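PDB 5A7Z: tRNA (adenine(9)-N1)-methyltransferase from Sulfolobus acidocaldarius, which catalyses the S-adenosyl-L-methionine-dependent methylation of adenosine at position 9 of tRNA, giving N1-methyladenosine. Local coordinates for residues 104-115 and 143-153. Sequence-based numbering, arbitrary orientation.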
ATOM      1  N   LEU A 104       7.495  -8.939  -7.355  1.00 37.80           N
ATOM      2  CA  LEU A 104       6.671  -8.213  -6.417  1.00 44.30           C
ATOM      3  C   LEU A 104       7.552  -7.436  -5.431  1.00 43.37           C
ATOM      4  O   LEU A 104       8.491  -7.982  -4.874  1.00 47.11           O
ATOM      5  CB  LEU A 104       5.739  -9.169  -5.686  1.00 45.47           C
ATOM      6  CG  LEU A 104       4.957 -10.133  -6.590  1.00 47.70           C
ATOM      7  CD1 LEU A 104       4.294 -11.222  -5.770  1.00 51.09           C
ATOM      8  CD2 LEU A 104       3.919  -9.394  -7.412  1.00 48.58           C
ATOM      9  N   PRO A 105       7.286  -6.140  -5.275  1.00 39.38           N
ATOM     10  CA  PRO A 105       8.092  -5.260  -4.443  1.00 40.79           C
ATOM     11  C   PRO A 105       8.136  -5.642  -2.937  1.00 36.70           C
ATOM     12  O   PRO A 105       7.122  -5.924  -2.344  1.00 32.95           O
ATOM     13  CB  PRO A 105       7.402  -3.893  -4.624  1.00 41.47           C
ATOM     14  CG  PRO A 105       5.987  -4.228  -4.938  1.00 41.78           C
ATOM     15  CD  PRO A 105       6.074  -5.465  -5.775  1.00 43.00           C
ATOM     16  N   GLU A 106       9.311  -5.591  -2.328  1.00 35.80           N
ATOM     17  CA  GLU A 106       9.401  -5.827  -0.901  1.00 43.40           C
ATOM     18  C   GLU A 106       8.881  -4.600  -0.156  1.00 35.41           C
ATOM     19  O   GLU A 106       8.144  -4.694   0.811  1.00 39.38           O
ATOM     20  CB  GLU A 106      10.850  -6.105  -0.522  1.00 55.21           C
ATOM     21  CG  GLU A 106      11.044  -6.423   0.956  1.00 72.04           C
ATOM     22  CD  GLU A 106      12.319  -7.216   1.243  1.00 79.99           C
ATOM     23  OE1 GLU A 106      12.948  -7.710   0.278  1.00 81.17           O
ATOM     24  OE2 GLU A 106      12.689  -7.352   2.441  1.00 82.09           O
ATOM     25  N   TYR A 107       9.220  -3.449  -0.676  1.00 32.29           N
ATOM     26  CA  TYR A 107       8.964  -2.203  -0.016  1.00 35.33           C
ATOM     27  C   TYR A 107       8.019  -1.386  -0.857  1.00 36.25           C
ATOM     28  O   TYR A 107       7.953  -1.564  -2.081  1.00 34.73           O
ATOM     29  CB  TYR A 107      10.300  -1.446   0.202  1.00 37.98           C
ATOM     30  CG  TYR A 107      11.233  -2.167   1.174  1.00 38.74           C
ATOM     31  CD1 TYR A 107      10.887  -2.310   2.511  1.00 36.64           C
ATOM     32  CD2 TYR A 107      12.410  -2.757   0.741  1.00 42.41           C
ATOM     33  CE1 TYR A 107      11.689  -2.991   3.383  1.00 38.72           C
ATOM     34  CE2 TYR A 107      13.229  -3.443   1.617  1.00 43.38           C
ATOM     35  CZ  TYR A 107      12.860  -3.561   2.941  1.00 42.83           C
ATOM     36  OH  TYR A 107      13.673  -4.231   3.843  1.00 38.27           O
ATOM     37  N   PRO A 108       7.292  -0.460  -0.218  1.00 34.14           N
ATOM     38  CA  PRO A 108       7.362  -0.262   1.212  1.00 34.55           C
ATOM     39  C   PRO A 108       6.499  -1.257   1.980  1.00 34.21           C
ATOM     40  O   PRO A 108       5.645  -1.923   1.390  1.00 32.68           O
ATOM     41  CB  PRO A 108       6.820   1.158   1.390  1.00 35.17           C
ATOM     42  CG  PRO A 108       5.866   1.334   0.251  1.00 33.03           C
ATOM     43  CD  PRO A 108       6.555   0.634  -0.887  1.00 32.29           C
ATOM     44  N   LYS A 109       6.749  -1.352   3.288  1.00 33.95           N
ATOM     45  CA  LYS A 109       6.015  -2.250   4.178  1.00 33.76           C
ATOM     46  C   LYS A 109       5.153  -1.463   5.100  1.00 29.71           C
ATOM     47  O   LYS A 109       5.622  -0.550   5.749  1.00 33.10           O
ATOM     48  CB  LYS A 109       6.975  -3.066   5.013  1.00 32.61           C
ATOM     49  CG  LYS A 109       7.766  -4.050   4.207  1.00 36.69           C
ATOM     50  CD  LYS A 109       8.697  -4.811   5.110  1.00 39.14           C
ATOM     51  CE  LYS A 109       9.472  -5.856   4.332  1.00 41.83           C
ATOM     52  NZ  LYS A 109      10.737  -6.216   5.045  1.00 45.18           N
HETATM   53  N   MSE A 110       3.896  -1.852   5.183  1.00 30.20           N
HETATM   54  CA  MSE A 110       2.946  -1.249   6.078  1.00 33.69           C
HETATM   55  C   MSE A 110       2.635  -2.300   7.133  1.00 33.10           C
HETATM   56  O   MSE A 110       2.157  -3.384   6.819  1.00 32.96           O
HETATM   57  CB  MSE A 110       1.679  -0.884   5.273  1.00 36.00           C
HETATM   58  CG  MSE A 110       2.008  -0.169   3.942  1.00 43.86           C
HETATM   59 SE   MSE A 110       2.622   1.691   4.306  1.00 50.27          SE
HETATM   60  CE  MSE A 110       4.125   1.694   3.086  1.00 46.56           C
ATOM     61  N   VAL A 111       2.896  -1.976   8.385  1.00 29.84           N
ATOM     62  CA  VAL A 111       2.808  -2.953   9.472  1.00 30.62           C
ATOM     63  C   VAL A 111       1.766  -2.491  10.435  1.00 29.22           C
ATOM     64  O   VAL A 111       1.839  -1.353  10.935  1.00 32.49           O
ATOM     65  CB  VAL A 111       4.155  -3.072  10.185  1.00 32.11           C
ATOM     66  CG1 VAL A 111       4.054  -3.990  11.367  1.00 33.59           C
ATOM     67  CG2 VAL A 111       5.214  -3.578   9.207  1.00 36.35           C
ATOM     68  N   ILE A 112       0.737  -3.304  10.620  1.00 31.33           N
ATOM     69  CA  ILE A 112      -0.255  -3.049  11.660  1.00 34.01           C
ATOM     70  C   ILE A 112       0.113  -3.859  12.894  1.00 36.22           C
ATOM     71  O   ILE A 112       0.119  -5.106  12.866  1.00 29.60           O
ATOM     72  CB  ILE A 112      -1.685  -3.430  11.222  1.00 36.59           C
ATOM     73  CG1 ILE A 112      -2.005  -2.836   9.834  1.00 38.93           C
ATOM     74  CG2 ILE A 112      -2.708  -2.956  12.257  1.00 33.27           C
ATOM     75  CD1 ILE A 112      -1.732  -1.367   9.748  1.00 44.61           C
ATOM     76  N   ASP A 113       0.414  -3.146  13.976  1.00 34.09           N
ATOM     77  CA  ASP A 113       0.894  -3.787  15.210  1.00 36.80           C
ATOM     78  C   ASP A 113      -0.266  -4.027  16.163  1.00 34.51           C
ATOM     79  O   ASP A 113      -0.719  -3.128  16.863  1.00 34.23           O
ATOM     80  CB  ASP A 113       1.964  -2.927  15.865  1.00 33.75           C
ATOM     81  CG  ASP A 113       2.689  -3.637  17.023  1.00 38.30           C
ATOM     82  OD1 ASP A 113       2.157  -4.642  17.603  1.00 32.98           O
ATOM     83  OD2 ASP A 113       3.797  -3.153  17.371  1.00 38.42           O
ATOM     84  N   LEU A 114      -0.729  -5.262  16.195  1.00 34.25           N
ATOM     85  CA  LEU A 114      -1.832  -5.633  17.059  1.00 34.79           C
ATOM     86  C   LEU A 114      -1.371  -6.414  18.295  1.00 35.50           C
ATOM     87  O   LEU A 114      -2.168  -7.069  18.935  1.00 38.26           O
ATOM     88  CB  LEU A 114      -2.839  -6.466  16.269  1.00 36.09           C
ATOM     89  CG  LEU A 114      -3.651  -5.733  15.187  1.00 39.75           C
ATOM     90  CD1 LEU A 114      -4.797  -6.624  14.724  1.00 40.89           C
ATOM     91  CD2 LEU A 114      -4.176  -4.379  15.659  1.00 38.95           C
ATOM     92  N   GLY A 115      -0.092  -6.332  18.635  1.00 34.96           N
ATOM     93  CA  GLY A 115       0.389  -6.815  19.937  1.00 37.44           C
ATOM     94  C   GLY A 115      -0.500  -6.386  21.107  1.00 35.73           C
ATOM     95  O   GLY A 115      -0.765  -7.165  21.967  1.00 40.05           O
ATOM     96  N   LEU A 143      -0.737  -0.841  -3.686  1.00 28.97           N
ATOM     97  CA  LEU A 143       0.254  -1.868  -3.867  1.00 29.90           C
ATOM     98  C   LEU A 143      -0.420  -3.205  -4.042  1.00 28.08           C
ATOM     99  O   LEU A 143      -1.233  -3.332  -4.888  1.00 27.07           O
ATOM    100  CB  LEU A 143       1.190  -1.893  -2.672  1.00 32.65           C
ATOM    101  CG  LEU A 143       2.044  -0.653  -2.472  1.00 36.91           C
ATOM    102  CD1 LEU A 143       2.576  -0.430  -1.078  1.00 36.46           C
ATOM    103  CD2 LEU A 143       3.127  -0.508  -3.510  1.00 36.71           C
ATOM    104  N   TRP A 144      -0.086  -4.181  -3.216  1.00 30.70           N
ATOM    105  CA  TRP A 144      -0.827  -5.412  -3.153  1.00 31.34           C
ATOM    106  C   TRP A 144      -0.777  -5.976  -1.750  1.00 31.86           C
ATOM    107  O   TRP A 144      -0.056  -5.463  -0.928  1.00 28.30           O
ATOM    108  CB  TRP A 144      -0.359  -6.401  -4.208  1.00 34.05           C
ATOM    109  CG  TRP A 144       0.721  -7.255  -3.816  1.00 36.04           C
ATOM    110  CD1 TRP A 144       1.967  -6.893  -3.547  1.00 38.80           C
ATOM    111  CD2 TRP A 144       0.656  -8.644  -3.630  1.00 43.44           C
ATOM    112  NE1 TRP A 144       2.713  -7.960  -3.197  1.00 40.10           N
ATOM    113  CE2 TRP A 144       1.920  -9.063  -3.241  1.00 44.34           C
ATOM    114  CE3 TRP A 144      -0.353  -9.585  -3.748  1.00 48.09           C
ATOM    115  CZ2 TRP A 144       2.204 -10.371  -2.970  1.00 43.90           C
ATOM    116  CZ3 TRP A 144      -0.065 -10.873  -3.488  1.00 47.62           C
ATOM    117  CH2 TRP A 144       1.202 -11.258  -3.107  1.00 45.35           C
ATOM    118  N   ASP A 145      -1.581  -6.998  -1.491  1.00 29.73           N
ATOM    119  CA  ASP A 145      -1.665  -7.636  -0.177  1.00 32.73           C
ATOM    120  C   ASP A 145      -0.315  -7.806   0.511  1.00 31.05           C
ATOM    121  O   ASP A 145      -0.213  -7.688   1.686  1.00 28.10           O
ATOM    122  CB  ASP A 145      -2.318  -9.027  -0.225  1.00 32.48           C
ATOM    123  CG  ASP A 145      -3.718  -9.031  -0.791  1.00 39.85           C
ATOM    124  OD1 ASP A 145      -4.063  -8.169  -1.583  1.00 42.96           O
ATOM    125  OD2 ASP A 145      -4.475  -9.919  -0.449  1.00 39.02           O
ATOM    126  N   GLY A 146       0.704  -8.144  -0.257  1.00 36.33           N
ATOM    127  CA  GLY A 146       1.969  -8.664   0.311  1.00 36.86           C
ATOM    128  C   GLY A 146       2.793  -7.577   0.964  1.00 36.07           C
ATOM    129  O   GLY A 146       3.781  -7.855   1.630  1.00 35.68           O
ATOM    130  N   ASN A 147       2.370  -6.339   0.777  1.00 34.99           N
ATOM    131  CA  ASN A 147       3.016  -5.185   1.363  1.00 30.14           C
ATOM    132  C   ASN A 147       2.376  -4.824   2.678  1.00 31.77           C
ATOM    133  O   ASN A 147       2.729  -3.883   3.283  1.00 35.87           O
ATOM    134  CB  ASN A 147       2.946  -3.987   0.429  1.00 32.41           C
ATOM    135  CG  ASN A 147       3.789  -4.142  -0.814  1.00 30.37           C
ATOM    136  OD1 ASN A 147       3.302  -4.465  -1.851  1.00 35.92           O
ATOM    137  ND2 ASN A 147       5.039  -3.898  -0.697  1.00 30.35           N
ATOM    138  N   LEU A 148       1.406  -5.589   3.093  1.00 30.68           N
ATOM    139  CA  LEU A 148       0.739  -5.384   4.333  1.00 32.90           C
ATOM    140  C   LEU A 148       1.105  -6.534   5.252  1.00 34.78           C
ATOM    141  O   LEU A 148       1.060  -7.706   4.849  1.00 33.55           O
ATOM    142  CB  LEU A 148      -0.774  -5.352   4.116  1.00 31.07           C
ATOM    143  CG  LEU A 148      -1.639  -5.107   5.343  1.00 36.02           C
ATOM    144  CD1 LEU A 148      -1.370  -3.731   5.966  1.00 36.51           C
ATOM    145  CD2 LEU A 148      -3.116  -5.215   4.918  1.00 39.82           C
ATOM    146  N   THR A 149       1.473  -6.176   6.476  1.00 33.82           N
ATOM    147  CA  THR A 149       1.784  -7.125   7.528  1.00 34.15           C
ATOM    148  C   THR A 149       0.955  -6.762   8.754  1.00 32.25           C
ATOM    149  O   THR A 149       0.878  -5.559   9.148  1.00 30.30           O
ATOM    150  CB  THR A 149       3.283  -7.072   7.879  1.00 38.16           C
ATOM    151  OG1 THR A 149       4.023  -7.752   6.873  1.00 43.04           O
ATOM    152  CG2 THR A 149       3.572  -7.736   9.199  1.00 40.67           C
ATOM    153  N   VAL A 150       0.294  -7.768   9.311  1.00 25.35           N
ATOM    154  CA  VAL A 150      -0.397  -7.647  10.598  1.00 32.71           C
ATOM    155  C   VAL A 150       0.310  -8.473  11.623  1.00 33.63           C
ATOM    156  O   VAL A 150       0.619  -9.686  11.410  1.00 29.00           O
ATOM    157  CB  VAL A 150      -1.851  -8.135  10.552  1.00 34.40           C
ATOM    158  CG1 VAL A 150      -2.522  -7.939  11.907  1.00 33.44           C
ATOM    159  CG2 VAL A 150      -2.608  -7.408   9.467  1.00 35.13           C
ATOM    160  N   VAL A 151       0.669  -7.827  12.696  1.00 34.80           N
ATOM    161  CA  VAL A 151       1.448  -8.493  13.687  1.00 40.83           C
ATOM    162  C   VAL A 151       0.832  -8.429  15.046  1.00 44.86           C
ATOM    163  O   VAL A 151       0.370  -7.418  15.486  1.00 41.14           O
ATOM    164  CB  VAL A 151       2.885  -7.976  13.709  1.00 41.92           C
ATOM    165  CG1 VAL A 151       2.920  -6.579  14.246  1.00 46.44           C
ATOM    166  CG2 VAL A 151       3.745  -8.868  14.562  1.00 45.69           C
ATOM    167  N   GLY A 152       0.817  -9.558  15.704  1.00 62.87           N
ATOM    168  CA  GLY A 152       0.371  -9.562  17.072  1.00 65.85           C
ATOM    169  C   GLY A 152      -0.483 -10.732  17.381  1.00 59.48           C
ATOM    170  O   GLY A 152      -0.709 -11.006  18.519  1.00 61.98           O
ATOM    171  N   LYS A 153      -0.953 -11.408  16.349  1.00 71.12           N
ATOM    172  CA  LYS A 153      -1.795 -12.582  16.490  1.00 71.92           C
ATOM    173  C   LYS A 153      -1.624 -13.457  15.314  1.00 75.99           C
ATOM    174  O   LYS A 153      -1.954 -13.053  14.245  1.00 91.01           O
ATOM    175  CB  LYS A 153      -3.255 -12.205  16.507  1.00 79.04           C
ATOM    176  CG  LYS A 153      -3.728 -11.427  17.722  1.00 80.78           C
ATOM    177  CD  LYS A 153      -5.240 -11.316  17.702  1.00 75.23           C
ATOM    178  CE  LYS A 153      -5.699 -10.436  16.565  1.00 65.32           C
ATOM    179  NZ  LYS A 153      -7.149 -10.199  16.568  1.00 65.65           N
TER
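Strands 109-113 and 148-151 lie side by side as parallel neighbours, M110 to D113 in register with L148 to V151, their axes 4.6 Å apart at closest and turned by 20°. They are the two strands of a beta-alpha-beta unit whose connection is helix 122-142, within the SPOUT-type methyltransferase domain; strand 196-202 continues the sheet beyond 109-113, and strand 162-164 beyond 148-151. The backbone ladder alternates between strands: M110 N donates to N147 O, T149 N to M110 O, I112 N to T149 O (2.7 Å), V151 N to I112 O, and L114 N closes it on V151 O. M110, I112, L148 and V150 share one face, where helix 242-255 packs on M110 and I112, and L148 reaches across with CD1 4.0 Å from I112 CG1. At the strand ends, L114 CD1 comes within 3.9 Å of V150 CG1. The face of V111, D113, T149 and V151 is joined diagonally, V111 CG1 to V151 CG1 at 4.0 Å.

Where the strands begin, N147 ties down the bend containing the cis peptide before P108. Its CG is anti to its own carbonyl carbon (chi1 -69°), which brings ND2 to P108 O at 2.9 Å, the donor tilted 28° from that carbonyl's plane; a weak second bond runs to P105 O. Replacing N147 with a leucine would probably leave both proline carbonyls without this shared donor and the bend less firmly tied to the segment leading into strand 148-151. Farther out, L104 CD1 comes obliquely to the W144 ring, 3.6 Å from CZ2. At the opposite end G152, whose backbone angles would jam a CB, lies against L114 and G115; with A212 N also donating to it, D113 OD1 accepts from G115 N at 3.0 Å, an Asx turn.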